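Coenzyme A transferase (Yersinia pestis, PDB 3QLI) binds coenzyme A and probably transfers it between carboxylic acids such as acetate. Local coordinates at residues I67-V72 against R93-S98; V232-C237 against K254-L259. All blocks are in the same frame, centred on the assembly; numbering follows the deposited sequence.

Contact 1: I67-V72 against R93-S98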
loop_
_atom_site.group_PDB
_atom_site.type_symbol
_atom_site.label_atom_id
_atom_site.label_comp_id
_atom_site.label_asym_id
_atom_site.label_seq_id
_atom_site.Cartn_x
_atom_site.Cartn_y
_atom_site.Cartn_z
ATOM N N ILE A 67 15.603 -2.597 37.353
ATOM C CA ILE A 67 14.571 -2.981 36.391
ATOM C C ILE A 67 15.204 -3.779 35.273
ATOM O O ILE A 67 16.391 -3.621 34.986
ATOM C CB ILE A 67 13.806 -1.752 35.806
ATOM C CG1 ILE A 67 12.568 -2.207 35.011
ATOM C CG2 ILE A 67 14.722 -0.906 34.933
ATOM C CD1 ILE A 67 11.629 -1.075 34.663
ATOM N N GLY A 68 14.410 -4.647 34.652
ATOM C CA GLY A 68 14.896 -5.454 33.556
ATOM C C GLY A 68 13.794 -5.882 32.615
ATOM O O GLY A 68 12.609 -5.689 32.900
ATOM N N ASP A 69 14.204 -6.473 31.497
ATOM C CA ASP A 69 13.301 -6.960 30.468
ATOM C C ASP A 69 12.222 -5.944 30.137
ATOM O O ASP A 69 11.058 -6.296 29.970
ATOM C CB ASP A 69 12.655 -8.299 30.859
ATOM C CG ASP A 69 12.019 -8.990 29.669
ATOM O OD1 ASP A 69 12.510 -8.758 28.538
ATOM O OD2 ASP A 69 11.026 -9.734 29.842
ATOM N N LEU A 70 12.614 -4.680 30.041
ATOM C CA LEU A 70 11.664 -3.625 29.698
ATOM C C LEU A 70 11.725 -3.343 28.205
ATOM O O LEU A 70 12.745 -2.890 27.684
ATOM C CB LEU A 70 11.953 -2.342 30.490
ATOM C CG LEU A 70 10.973 -1.185 30.227
ATOM C CD1 LEU A 70 9.586 -1.515 30.769
ATOM C CD2 LEU A 70 11.493 0.106 30.858
ATOM N N ARG A 71 10.633 -3.622 27.512
ATOM C CA ARG A 71 10.585 -3.360 26.081
ATOM C C ARG A 71 10.079 -1.943 25.890
ATOM O O ARG A 71 9.079 -1.557 26.494
ATOM C CB ARG A 71 9.638 -4.329 25.396
ATOM C CG ARG A 71 10.115 -5.764 25.355
ATOM C CD ARG A 71 9.185 -6.579 24.472
ATOM N NE ARG A 71 9.605 -7.973 24.370
ATOM C CZ ARG A 71 9.023 -8.861 23.574
ATOM N NH1 ARG A 71 7.992 -8.498 22.816
ATOM N NH2 ARG A 71 9.469 -10.111 23.537
ATOM N N VAL A 72 10.763 -1.161 25.058
ATOM C CA VAL A 72 10.289 0.179 24.743
ATOM C C VAL A 72 9.945 0.240 23.266
ATOM O O VAL A 72 10.822 0.061 22.396
ATOM C CB VAL A 72 11.334 1.261 25.100
ATOM C CG1 VAL A 72 10.810 2.665 24.720
ATOM C CG2 VAL A 72 11.682 1.185 26.586
ATOM N N ARG A 93 18.924 -4.456 29.676
ATOM C CA ARG A 93 17.825 -4.224 30.606
ATOM C C ARG A 93 16.667 -3.466 29.980
ATOM O O ARG A 93 15.511 -3.738 30.282
ATOM C CB ARG A 93 18.324 -3.472 31.841
ATOM C CG ARG A 93 19.209 -4.339 32.749
ATOM C CD ARG A 93 19.696 -3.598 33.977
ATOM N NE ARG A 93 20.445 -4.509 34.840
ATOM C CZ ARG A 93 19.884 -5.341 35.716
ATOM N NH1 ARG A 93 18.560 -5.375 35.866
ATOM N NH2 ARG A 93 20.653 -6.137 36.451
ATOM N N ILE A 94 16.984 -2.487 29.137
ATOM C CA ILE A 94 15.957 -1.743 28.410
ATOM C C ILE A 94 16.099 -2.107 26.945
ATOM O O ILE A 94 17.092 -1.767 26.322
ATOM C CB ILE A 94 16.120 -0.229 28.596
ATOM C CG1 ILE A 94 15.994 0.120 30.085
ATOM C CG2 ILE A 94 15.085 0.531 27.751
ATOM C CD1 ILE A 94 16.242 1.563 30.418
ATOM N N LYS A 95 15.110 -2.814 26.404
ATOM C CA LYS A 95 15.218 -3.365 25.056
ATOM C C LYS A 95 14.538 -2.456 24.028
ATOM O O LYS A 95 13.334 -2.225 24.108
ATOM C CB LYS A 95 14.557 -4.745 24.999
ATOM C CG LYS A 95 14.922 -5.690 26.132
ATOM C CD LYS A 95 16.420 -5.893 26.229
ATOM C CE LYS A 95 16.765 -7.016 27.195
ATOM N NZ LYS A 95 16.152 -8.311 26.776
ATOM N N PRO A 96 15.308 -1.936 23.061
ATOM C CA PRO A 96 14.697 -1.085 22.034
ATOM C C PRO A 96 13.895 -1.922 21.059
ATOM O O PRO A 96 14.454 -2.755 20.339
ATOM C CB PRO A 96 15.903 -0.464 21.324
ATOM C CG PRO A 96 17.041 -0.603 22.317
ATOM C CD PRO A 96 16.779 -1.909 22.995
ATOM N N TYR A 97 12.580 -1.723 21.072
ATOM C CA TYR A 97 11.690 -2.317 20.083
ATOM C C TYR A 97 11.311 -1.167 19.174
ATOM O O TYR A 97 10.201 -0.651 19.212
ATOM C CB TYR A 97 10.480 -2.986 20.763
ATOM C CG TYR A 97 10.819 -4.407 21.179
ATOM C CD1 TYR A 97 10.205 -5.501 20.572
ATOM C CD2 TYR A 97 11.811 -4.653 22.127
ATOM C CE1 TYR A 97 10.544 -6.802 20.924
ATOM C CE2 TYR A 97 12.168 -5.963 22.479
ATOM C CZ TYR A 97 11.527 -7.024 21.875
ATOM O OH TYR A 97 11.857 -8.320 22.212
ATOM N N SER A 98 12.292 -0.750 18.385
ATOM C CA SER A 98 12.199 0.459 17.587
ATOM C C SER A 98 11.273 0.208 16.421
ATOM O O SER A 98 11.358 -0.826 15.757
ATOM C CB SER A 98 13.586 0.827 17.065
ATOM O OG SER A 98 14.574 0.581 18.051
#
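Arg93 enters the contact with its side chain reaching back to Ile67: NH1 donates to Ile67 O at 2.9 Å, the oxygen lying at the edge of the guanidinium while the donor stands well above the plane of that carbonyl. Arg93 O accepts from Leu70 N in a nearly straight bond (3.1 Å), the first of the parallel ladder. Ile94 turns to the face shared with Leu70 and Val72, its CG2 meeting Val72 CG2 at 3.7 Å; helix 52-63 covers this face at Leu70 and Ile94. Lys95 continues the ladder in both directions, N to Leu70 O at 2.7 Å and O from Val72 N at 2.9 Å. On the other face its bent chain holds NZ 4.1 Å from Asp69 OD1, too far for a salt bridge. Beyond Pro96, Tyr97 N closes the ladder on Val72 O. The extended Arg71 chain passes over one face of the Tyr97 ring, CD 3.7 Å from the centroid in a CH-pi contact. The guanidinium and ring planes are only 15° apart, and Tyr97 OH lies over the guanidinium, 3.1 Å from Arg71 NE, at an angle too poor for a hydrogen bond. Strands 70-74 and 94-98, joined through helix 79-83, form a beta-alpha-beta unit. Arg71 NH1 bonds to Tyr73 OH and forms a salt bridge with Glu428 of the second subunit, so this arginine carries the strand pair into the subunit interface.

Contact 2: V232-C237 against K254-L259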
loop_
_atom_site.group_PDB
_atom_site.type_symbol
_atom_site.label_atom_id
_atom_site.label_comp_id
_atom_site.label_asym_id
_atom_site.label_seq_id
_atom_site.Cartn_x
_atom_site.Cartn_y
_atom_site.Cartn_z
ATOM N N VAL A 232 2.916 22.822 -8.068
ATOM C CA VAL A 232 1.963 23.215 -7.033
ATOM C C VAL A 232 1.055 24.339 -7.527
ATOM O O VAL A 232 1.520 25.455 -7.777
ATOM C CB VAL A 232 2.693 23.705 -5.769
ATOM C CG1 VAL A 232 1.698 24.013 -4.676
ATOM C CG2 VAL A 232 3.697 22.651 -5.295
ATOM N N PRO A 233 -0.248 24.057 -7.668
ATOM C CA PRO A 233 -1.195 25.104 -8.090
ATOM C C PRO A 233 -1.681 25.956 -6.916
ATOM O O PRO A 233 -1.557 25.511 -5.780
ATOM C CB PRO A 233 -2.360 24.300 -8.660
ATOM C CG PRO A 233 -2.327 23.006 -7.902
ATOM C CD PRO A 233 -0.876 22.729 -7.583
ATOM N N ASP A 234 -2.218 27.155 -7.162
ATOM C CA ASP A 234 -2.936 27.834 -6.082
ATOM C C ASP A 234 -3.996 26.851 -5.548
ATOM O O ASP A 234 -4.521 26.022 -6.291
ATOM C CB ASP A 234 -3.606 29.137 -6.547
ATOM C CG ASP A 234 -2.617 30.299 -6.743
ATOM O OD1 ASP A 234 -1.613 30.422 -6.000
ATOM O OD2 ASP A 234 -2.870 31.117 -7.650
ATOM N N GLY A 235 -4.294 26.935 -4.257
ATOM C CA GLY A 235 -5.308 26.087 -3.668
ATOM C C GLY A 235 -4.793 24.691 -3.355
ATOM O O GLY A 235 -5.543 23.863 -2.851
ATOM N N ALA A 236 -3.521 24.424 -3.654
ATOM C CA ALA A 236 -2.923 23.119 -3.328
ATOM C C ALA A 236 -2.989 22.821 -1.826
ATOM O O ALA A 236 -2.872 23.717 -0.994
ATOM C CB ALA A 236 -1.481 23.054 -3.818
ATOM N N CYS A 237 -3.174 21.550 -1.484
ATOM C CA CYS A 237 -3.208 21.139 -0.091
ATOM C C CYS A 237 -1.935 20.335 0.189
ATOM O O CYS A 237 -1.801 19.194 -0.252
ATOM C CB CYS A 237 -4.454 20.289 0.160
ATOM S SG CYS A 237 -4.702 19.819 1.883
ATOM N N LYS A 254 6.004 31.267 -1.462
ATOM C CA LYS A 254 5.545 32.453 -0.749
ATOM C C LYS A 254 4.627 33.339 -1.603
ATOM O O LYS A 254 3.915 34.196 -1.076
ATOM C CB LYS A 254 6.718 33.258 -0.185
ATOM C CG LYS A 254 7.665 33.828 -1.224
ATOM C CD LYS A 254 8.586 34.861 -0.582
ATOM C CE LYS A 254 9.942 34.890 -1.258
ATOM N NZ LYS A 254 10.757 33.697 -0.889
ATOM N N ASP A 255 4.626 33.109 -2.914
ATOM C CA ASP A 255 3.816 33.905 -3.835
ATOM C C ASP A 255 2.422 33.318 -4.079
ATOM O O ASP A 255 1.597 33.938 -4.756
ATOM C CB ASP A 255 4.547 34.074 -5.173
ATOM C CG ASP A 255 5.899 34.761 -5.017
ATOM O OD1 ASP A 255 5.972 35.781 -4.290
ATOM O OD2 ASP A 255 6.891 34.273 -5.610
ATOM N N ARG A 256 2.153 32.136 -3.528
ATOM C CA ARG A 256 0.873 31.470 -3.748
ATOM C C ARG A 256 -0.222 32.023 -2.836
ATOM O O ARG A 256 0.049 32.752 -1.885
ATOM C CB ARG A 256 1.000 29.955 -3.521
ATOM C CG ARG A 256 1.983 29.251 -4.438
ATOM C CD ARG A 256 1.441 29.092 -5.864
ATOM N NE ARG A 256 2.323 28.233 -6.654
ATOM C CZ ARG A 256 3.447 28.659 -7.219
ATOM N NH1 ARG A 256 3.800 29.932 -7.085
ATOM N NH2 ARG A 256 4.215 27.827 -7.911
ATOM N N ASN A 257 -1.467 31.670 -3.134
ATOM C CA ASN A 257 -2.566 32.034 -2.258
ATOM C C ASN A 257 -3.517 30.863 -1.998
ATOM O O ASN A 257 -3.623 29.939 -2.800
ATOM C CB ASN A 257 -3.340 33.226 -2.818
ATOM C CG ASN A 257 -4.051 32.898 -4.108
ATOM O OD1 ASN A 257 -5.014 32.125 -4.122
ATOM N ND2 ASN A 257 -3.587 33.493 -5.208
ATOM N N ASP A 258 -4.195 30.927 -0.859
ATOM C CA ASP A 258 -5.195 29.941 -0.470
ATOM C C ASP A 258 -4.692 28.500 -0.449
ATOM O O ASP A 258 -5.447 27.567 -0.710
ATOM C CB ASP A 258 -6.445 30.074 -1.339
ATOM C CG ASP A 258 -7.313 31.256 -0.925
ATOM O OD1 ASP A 258 -7.577 31.425 0.296
ATOM O OD2 ASP A 258 -7.718 32.019 -1.825
ATOM N N LEU A 259 -3.419 28.316 -0.128
ATOM C CA LEU A 259 -2.924 26.955 0.088
ATOM C C LEU A 259 -3.533 26.361 1.356
ATOM O O LEU A 259 -3.985 27.086 2.259
ATOM C CB LEU A 259 -1.402 26.932 0.184
ATOM C CG LEU A 259 -0.657 27.452 -1.044
ATOM C CD1 LEU A 259 0.853 27.260 -0.897
ATOM C CD2 LEU A 259 -1.156 26.746 -2.290
#
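Leu259 CD2 presses against the backbone of the turn at Gly235, 3.6 Å from Ala236 N and 3.7 Å from Gly235 N, and it also meets Ala236 CB. This is the close-packed part of the contact, where Gly235 CA also comes within 3.3 Å of Asp258 O in a CA-H...O contact. Gly235 N gives Asn257 O a weak hydrogen bond of 3.4 Å. Val232 and Ala236 extend the buried side onto Val333 of strand 332-337, while Leu259 packs on Leu238 and Val278. Pro233 to Ala236 form a type II beta turn, closed by Ala236 N to Pro233 O and with Gly235 at positive phi; it leads from helix 220-230 into strand 237-240, and the other loop leads into the neighbouring strand 260-261. Toward solvent the contact is polar, carried by the exposed Asp234 and the partly exposed Arg256 and Asn257. Asp234 OD1 accepts from Asn257 N at 3.1 Å, the donor standing above the carboxylate plane, and the Asn257 side-chain amide lies beside the carboxylate with the two planes 31° apart. Arg256, bent at chi2 (-74°), brings its CD to 3.3 Å from Asp234 OD1, but the guanidinium is turned almost perpendicular to the carboxylate, and the charged groups form no salt bridge. Instead, with both acceptors limiting how the guanidinium can turn, NH2 bonds to Ala229 O and NE donates to Val232 O at 3.1 Å, near the guanidinium plane.

How the contacts relate
The two contacts lie on opposite sides of the chain's centre, with their own centres 46 Å apart and their nearest atoms about 28 Å apart, so neither touches the other. Contact 1 closes in the sequence before contact 2 opens. Contact 1 includes two neighbouring strands of the parallel sheet, while contact 2 joins the loops that lead into strands 237-240 and 260-261 of the mixed sheet. Contact 1 is the nearer to CoA-binding residues, the Ser98 side chain being about 10 Å from those of Glu76 and Arg106, although no CoA is bound to this chain in the model, and it reaches the second subunit. Contact 2 lies away from the known CoA-binding residues and meets no other chain of the dimer.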